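Local atomic coordinates of molinate hydrolase (Gulosibacter molinativorax, PDB entry 4UB9), a protein that hydrolyses the thiocarbamate herbicide molinate and, as a zinc-binding member of the amidohydrolase family, probably acts on carbon-nitrogen bonds other than peptide bonds. Residues A[239-244]-A[263-268]; A[279-284]-A[290-295]; A[302-305]-A[310-313]. All blocks are in the same frame, centred on the assembly; numbering follows the deposited sequence.

Overall arrangement
Followed from the N terminus, the first of the contacts begins at strand 239-242; the chain makes a long excursion and returns as helix 262-275, where contact 1 closes a loop of 18 residues. It then enters the neighbouring parallel strand 279-282 and turns at once into helix 286-294, which contact 2 folds back over that strand. Strand 299-301 follows, and contact 3 closes a short loop between it and helix 313-322. The three lie in series, with none nested in or crossing another. Contacts 1 and 2 join through the sheet and the salt bridge Asp266–Arg295; contacts 2 and 3 join at the zinc, bound by His282 and His302.

Contact 1 (A[239-244]-A[263-268]); sequences CKIAVT and RVLDVL
The wall of the TIM-type barrel of the amidohydrolase fold is built here from parallel strand 239-242 and helix 262-275, which packs on its outer side through Ile241, Leu265 and Leu268. All three side chains are buried, and the contact is wholly apolar, with no hydrogen bond running between the two segments. Ile241 points its side chain at the helix and touches it through the CG2 branch: this methyl lies 3.9 Å from CD1 of Leu265 and 4.1 Å from CD1 of Leu268. Leu265 and Leu268 sit three residues apart, nearly one helical turn, and so present one methyl each to the same methyl of the strand. They reach it by different routes. In Leu265, CG stands anti to the backbone N (chi1 -175°), whereas in Leu268 it stands anti to the carbonyl carbon (chi1 -64°), and the two CD1 methyls converge at a slant on CG2 of Ile241.

Around this cluster, Ile175 of strand 174-175 and Leu279 of strand 279-282 also touch Ile241, while Val224 and Ile228 of helix 221-232 pack on Leu268. Strand 239-242 pairs with strand 279-282 through backbone hydrogen bonds between Ile241 and both Leu280 and His282, which links this apolar layer to a strand carrying a zinc ligand. An inverse gamma turn is centred on Ala242, where the amide N of Val243 makes a weak hydrogen bond of 2.9 Å to O of Ile241.

Contact 2 (A[279-284]-A[290-295]); sequences LLTHTT and NTAIER
Thr281 and Ala292 make the closest approach between residues 279-284 and 290-295, with OG1 of the threonine 3.6 Å from CB of the alanine. The CG2 methyl of Thr281 lies 3.8 Å from the same CB, and thus both branches of the threonine bear on one methyl. Thr283, two residues further on, adds its own CG2 at 4.0 Å from Ala292 CB. In both threonines CG2 is anti to the carbonyl carbon, with OG1 lodged between the backbone N and that carbon (chi1 56° in Thr281, 64° in Thr283); spaced two residues apart in extended chain and with matching chi1, both turn CG2 to the alanine methyl. At the other end, CD2 of Leu279 comes within 4.2 Å of the carbonyl O of Arg295.

The next shell fixes both partners. Met300, from strand 299-301, the second strand of this beta-alpha-beta unit, touches Thr281 and Ala292, and Val272 of helix 262-275 lies against Leu279. The side chain of Arg295 leads away from the strand, and its NH2 forms salt bridges with Asp266 and Glu262. Between the two threonines, His282 points away from the helix and binds zinc through ND1, while its NE2 is hydrogen-bonded to O of Asp245. The strand therefore separates two chemistries: small, largely apolar contacts seat it on the helix, and its other side supplies a metal ligand.

Contact 3 (A[302-305]-A[310-313]); sequences HATM and PIPE
Ile311 meets Thr304 at the tighter part of this contact, where CD1 of the isoleucine lies 4.2 Å from CG2 of the threonine. Even here the fit is modest, a single pair of methyls with no hydrogen bond between the segments. The extended side chain of Ile311 (chi2 179°) carries CD1 out toward the 302-305 turn, and the same methyl comes within 4.4 Å of the carbonyl O of Ala303. Leu286 and Leu289 of helix 286-294 also pack on Ile311, and OG1 of Thr304 is hydrogen-bonded to OD1 of Asp358.

The far side is looser: Pro310 points away from the turn and is exposed, as is Glu313, whose OE1 makes a long, weak ion pair with NH2 of Arg360. Pro312, partly exposed, occupies the N-cap position just before helix 313-322.

Residues 302-305 form a type I beta turn, closed by a hydrogen bond of 3.0 Å from N of Met305 to O of His302. Met305 lays its CE over one face of the His302 imidazole, 4.0 Å above the ring plane and toward its rim, while NE2 of His302 binds the zinc beside His282. A metal-binding histidine just beyond the C-terminal end of a barrel strand, here 299-301, is characteristic of the amidohydrolase active site.

Contact 1 (A[239-244]-A[263-268])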
# COMPACT_ATOMS: atom_id res chain seq x y z
N CYS A 239 -10.41 -15.23 -31.61
CA CYS A 239 -9.44 -14.26 -31.10
C CYS A 239 -10.14 -13.13 -30.46
O CYS A 239 -11.06 -12.54 -31.05
CB CYS A 239 -8.58 -13.74 -32.25
SG CYS A 239 -7.34 -12.54 -31.71
N LYS A 240 -9.68 -12.77 -29.28
CA LYS A 240 -10.36 -11.69 -28.53
C LYS A 240 -9.37 -10.55 -28.36
O LYS A 240 -8.25 -10.75 -27.90
CB LYS A 240 -10.86 -12.16 -27.15
CG LYS A 240 -11.61 -11.07 -26.40
CD LYS A 240 -12.52 -11.57 -25.29
CE LYS A 240 -11.95 -11.47 -23.90
NZ LYS A 240 -12.97 -11.18 -22.85
N ILE A 241 -9.82 -9.36 -28.72
CA ILE A 241 -8.96 -8.20 -28.73
C ILE A 241 -9.39 -7.27 -27.61
O ILE A 241 -10.54 -6.91 -27.50
CB ILE A 241 -9.10 -7.35 -30.03
CG1 ILE A 241 -8.89 -8.12 -31.31
CG2 ILE A 241 -8.13 -6.16 -29.98
CD1 ILE A 241 -7.60 -8.86 -31.34
N ALA A 242 -8.41 -6.78 -26.88
CA ALA A 242 -8.66 -5.72 -25.89
C ALA A 242 -8.80 -4.37 -26.55
O ALA A 242 -7.85 -3.64 -26.64
CB ALA A 242 -7.53 -5.64 -24.88
N VAL A 243 -10.00 -4.06 -27.02
CA VAL A 243 -10.24 -2.81 -27.70
C VAL A 243 -10.05 -1.67 -26.71
O VAL A 243 -9.38 -0.68 -27.01
CB VAL A 243 -11.67 -2.75 -28.23
CG1 VAL A 243 -12.00 -1.34 -28.72
CG2 VAL A 243 -11.84 -3.77 -29.32
N THR A 244 -10.64 -1.84 -25.52
CA THR A 244 -10.37 -0.93 -24.40
C THR A 244 -9.50 -1.61 -23.36
O THR A 244 -9.14 -2.77 -23.48
CB THR A 244 -11.65 -0.42 -23.72
OG1 THR A 244 -12.35 -1.51 -23.17
CG2 THR A 244 -12.52 0.32 -24.71
N ARG A 263 -5.52 2.42 -36.51
CA ARG A 263 -4.60 1.85 -37.49
C ARG A 263 -4.06 0.47 -37.09
O ARG A 263 -4.00 -0.46 -37.89
CB ARG A 263 -3.44 2.83 -37.53
CG ARG A 263 -2.47 2.67 -38.64
CD ARG A 263 -1.75 4.01 -38.78
NE ARG A 263 -0.51 4.07 -38.01
CZ ARG A 263 0.68 4.41 -38.52
NH1 ARG A 263 0.79 4.73 -39.79
NH2 ARG A 263 1.76 4.42 -37.77
N VAL A 264 -3.65 0.36 -35.84
CA VAL A 264 -3.08 -0.91 -35.33
C VAL A 264 -4.21 -1.91 -35.09
O VAL A 264 -4.10 -3.10 -35.34
CB VAL A 264 -2.27 -0.69 -34.04
CG1 VAL A 264 -2.01 -2.00 -33.32
CG2 VAL A 264 -0.95 0.02 -34.36
N LEU A 265 -5.34 -1.39 -34.65
CA LEU A 265 -6.53 -2.21 -34.50
C LEU A 265 -6.94 -2.82 -35.83
O LEU A 265 -7.26 -4.00 -35.95
CB LEU A 265 -7.66 -1.38 -33.89
CG LEU A 265 -8.93 -2.12 -33.55
CD1 LEU A 265 -8.67 -3.29 -32.62
CD2 LEU A 265 -9.88 -1.13 -32.89
N ASP A 266 -6.89 -2.01 -36.87
CA ASP A 266 -7.16 -2.52 -38.24
C ASP A 266 -6.22 -3.66 -38.64
O ASP A 266 -6.64 -4.64 -39.23
CB ASP A 266 -7.10 -1.39 -39.26
CG ASP A 266 -8.29 -0.38 -39.09
OD1 ASP A 266 -9.29 -0.68 -38.38
OD2 ASP A 266 -8.18 0.73 -39.68
N VAL A 267 -4.96 -3.57 -38.28
CA VAL A 267 -4.04 -4.67 -38.56
C VAL A 267 -4.48 -5.95 -37.87
O VAL A 267 -4.49 -7.02 -38.45
CB VAL A 267 -2.62 -4.32 -38.07
CG1 VAL A 267 -1.73 -5.54 -38.06
CG2 VAL A 267 -2.05 -3.21 -38.96
N LEU A 268 -4.85 -5.82 -36.61
CA LEU A 268 -5.26 -6.98 -35.81
C LEU A 268 -6.50 -7.61 -36.39
O LEU A 268 -6.58 -8.81 -36.57
CB LEU A 268 -5.51 -6.58 -34.36
CG LEU A 268 -4.29 -6.07 -33.58
CD1 LEU A 268 -4.76 -5.48 -32.26
CD2 LEU A 268 -3.30 -7.18 -33.33

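Contact 2 (A[279-284]-A[290-295])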
# COMPACT_ATOMS: atom_id res chain seq x y z
N LEU A 279 -14.00 -13.21 -34.45
CA LEU A 279 -13.39 -12.06 -33.81
C LEU A 279 -14.23 -11.61 -32.63
O LEU A 279 -15.42 -11.28 -32.81
CB LEU A 279 -13.31 -10.88 -34.78
CG LEU A 279 -12.99 -9.53 -34.14
CD1 LEU A 279 -11.54 -9.49 -33.69
CD2 LEU A 279 -13.26 -8.40 -35.13
N LEU A 280 -13.60 -11.58 -31.45
CA LEU A 280 -14.23 -11.10 -30.23
C LEU A 280 -13.61 -9.82 -29.76
O LEU A 280 -12.45 -9.57 -30.02
CB LEU A 280 -14.11 -12.11 -29.09
CG LEU A 280 -15.21 -13.18 -28.98
CD1 LEU A 280 -15.27 -14.03 -30.23
CD2 LEU A 280 -14.89 -14.06 -27.82
N THR A 281 -14.37 -9.02 -29.05
CA THR A 281 -13.90 -7.78 -28.50
C THR A 281 -14.16 -7.68 -27.01
O THR A 281 -15.10 -8.22 -26.50
CB THR A 281 -14.55 -6.56 -29.18
OG1 THR A 281 -15.96 -6.66 -29.08
CG2 THR A 281 -14.18 -6.50 -30.63
N HIS A 282 -13.28 -6.98 -26.32
CA HIS A 282 -13.49 -6.61 -24.95
C HIS A 282 -13.64 -5.10 -24.97
O HIS A 282 -12.77 -4.40 -25.44
CB HIS A 282 -12.30 -7.07 -24.13
CG HIS A 282 -12.08 -6.31 -22.86
ND1 HIS A 282 -12.53 -6.75 -21.65
CD2 HIS A 282 -11.43 -5.16 -22.62
CE1 HIS A 282 -12.18 -5.89 -20.72
NE2 HIS A 282 -11.51 -4.91 -21.28
N THR A 283 -14.76 -4.59 -24.49
CA THR A 283 -15.03 -3.15 -24.51
C THR A 283 -15.59 -2.65 -23.20
O THR A 283 -16.33 -3.33 -22.56
CB THR A 283 -15.93 -2.69 -25.68
OG1 THR A 283 -17.23 -3.27 -25.57
CG2 THR A 283 -15.33 -3.06 -27.00
N THR A 284 -15.19 -1.46 -22.83
CA THR A 284 -15.40 -0.96 -21.51
C THR A 284 -16.04 0.42 -21.52
O THR A 284 -16.16 1.06 -20.51
CB THR A 284 -14.05 -1.10 -20.76
OG1 THR A 284 -14.11 -2.26 -19.94
CG2 THR A 284 -13.69 0.06 -19.95
N ASN A 290 -18.93 1.18 -29.81
CA ASN A 290 -19.16 1.64 -31.17
C ASN A 290 -18.07 1.14 -32.10
O ASN A 290 -18.33 0.69 -33.20
CB ASN A 290 -19.21 3.16 -31.24
CG ASN A 290 -19.48 3.65 -32.65
OD1 ASN A 290 -20.57 3.48 -33.19
ND2 ASN A 290 -18.47 4.28 -33.26
N THR A 291 -16.83 1.22 -31.63
CA THR A 291 -15.67 0.79 -32.44
C THR A 291 -15.76 -0.68 -32.77
O THR A 291 -15.44 -1.11 -33.87
CB THR A 291 -14.37 1.13 -31.71
OG1 THR A 291 -14.22 2.56 -31.67
CG2 THR A 291 -13.18 0.53 -32.37
N ALA A 292 -16.21 -1.46 -31.79
CA ALA A 292 -16.35 -2.90 -32.01
C ALA A 292 -17.43 -3.21 -33.07
O ALA A 292 -17.29 -4.10 -33.91
CB ALA A 292 -16.68 -3.59 -30.72
N ILE A 293 -18.50 -2.49 -32.97
CA ILE A 293 -19.61 -2.63 -33.90
C ILE A 293 -19.16 -2.30 -35.33
O ILE A 293 -19.44 -3.02 -36.28
CB ILE A 293 -20.75 -1.68 -33.50
CG1 ILE A 293 -21.48 -2.23 -32.28
CG2 ILE A 293 -21.76 -1.54 -34.63
CD1 ILE A 293 -22.39 -1.23 -31.60
N GLU A 294 -18.40 -1.21 -35.45
CA GLU A 294 -17.91 -0.78 -36.74
C GLU A 294 -16.90 -1.74 -37.36
O GLU A 294 -16.62 -1.64 -38.52
CB GLU A 294 -17.31 0.64 -36.64
CG GLU A 294 -18.39 1.73 -36.57
CD GLU A 294 -19.37 1.70 -37.75
OE1 GLU A 294 -18.91 1.57 -38.90
OE2 GLU A 294 -20.60 1.81 -37.54
N ARG A 295 -16.36 -2.66 -36.58
CA ARG A 295 -15.51 -3.74 -37.10
C ARG A 295 -16.29 -5.03 -37.33
O ARG A 295 -15.71 -6.07 -37.58
CB ARG A 295 -14.37 -4.04 -36.13
CG ARG A 295 -13.44 -2.88 -35.79
CD ARG A 295 -12.85 -2.34 -37.03
NE ARG A 295 -11.72 -1.43 -36.84
CZ ARG A 295 -11.83 -0.18 -36.42
NH1 ARG A 295 -13.00 0.30 -35.99
NH2 ARG A 295 -10.74 0.58 -36.41

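Contact 3 (A[302-305]-A[310-313])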
# COMPACT_ATOMS: atom_id res chain seq x y z
N HIS A 302 -19.23 -8.46 -22.79
CA HIS A 302 -19.80 -7.45 -21.84
C HIS A 302 -20.09 -6.12 -22.50
O HIS A 302 -19.60 -5.08 -22.11
CB HIS A 302 -19.09 -7.35 -20.48
CG HIS A 302 -17.62 -7.21 -20.56
ND1 HIS A 302 -16.99 -6.11 -21.09
CD2 HIS A 302 -16.63 -8.00 -20.07
CE1 HIS A 302 -15.68 -6.25 -20.98
NE2 HIS A 302 -15.43 -7.39 -20.37
N ALA A 303 -20.91 -6.22 -23.52
CA ALA A 303 -21.19 -5.11 -24.39
C ALA A 303 -21.81 -3.97 -23.63
O ALA A 303 -21.66 -2.81 -23.99
CB ALA A 303 -22.13 -5.56 -25.49
N THR A 304 -22.57 -4.31 -22.60
CA THR A 304 -23.30 -3.29 -21.83
C THR A 304 -22.49 -2.65 -20.73
O THR A 304 -23.00 -1.79 -20.00
CB THR A 304 -24.57 -3.91 -21.18
OG1 THR A 304 -24.21 -5.14 -20.55
CG2 THR A 304 -25.59 -4.15 -22.24
N MET A 305 -21.24 -3.10 -20.57
CA MET A 305 -20.34 -2.47 -19.63
C MET A 305 -19.73 -1.23 -20.31
O MET A 305 -18.82 -1.33 -21.09
CB MET A 305 -19.27 -3.42 -19.18
CG MET A 305 -18.48 -2.85 -18.02
SD MET A 305 -17.00 -3.83 -17.73
CE MET A 305 -17.73 -5.35 -17.05
N PRO A 310 -25.03 5.72 -20.32
CA PRO A 310 -26.08 4.97 -21.02
C PRO A 310 -25.85 4.83 -22.51
O PRO A 310 -25.41 5.74 -23.17
CB PRO A 310 -27.35 5.78 -20.74
CG PRO A 310 -26.87 7.16 -20.50
CD PRO A 310 -25.48 7.06 -19.88
N ILE A 311 -26.16 3.65 -23.02
CA ILE A 311 -25.98 3.37 -24.42
C ILE A 311 -26.95 4.23 -25.25
O ILE A 311 -28.12 4.20 -25.01
CB ILE A 311 -26.22 1.91 -24.74
CG1 ILE A 311 -25.18 1.05 -24.06
CG2 ILE A 311 -26.15 1.70 -26.25
CD1 ILE A 311 -25.36 -0.44 -24.30
N PRO A 312 -26.44 5.00 -26.22
CA PRO A 312 -27.33 5.81 -27.04
C PRO A 312 -28.16 4.98 -27.99
O PRO A 312 -27.78 3.87 -28.41
CB PRO A 312 -26.39 6.69 -27.86
CG PRO A 312 -25.01 6.46 -27.31
CD PRO A 312 -25.04 5.12 -26.63
N GLU A 313 -29.29 5.56 -28.34
CA GLU A 313 -30.26 4.92 -29.22
C GLU A 313 -29.62 4.51 -30.53
O GLU A 313 -29.83 3.42 -31.04
CB GLU A 313 -31.45 5.87 -29.41
CG GLU A 313 -32.77 5.15 -29.61
CD GLU A 313 -33.07 4.08 -28.55
OE1 GLU A 313 -33.16 4.40 -27.35
OE2 GLU A 313 -33.25 2.90 -28.93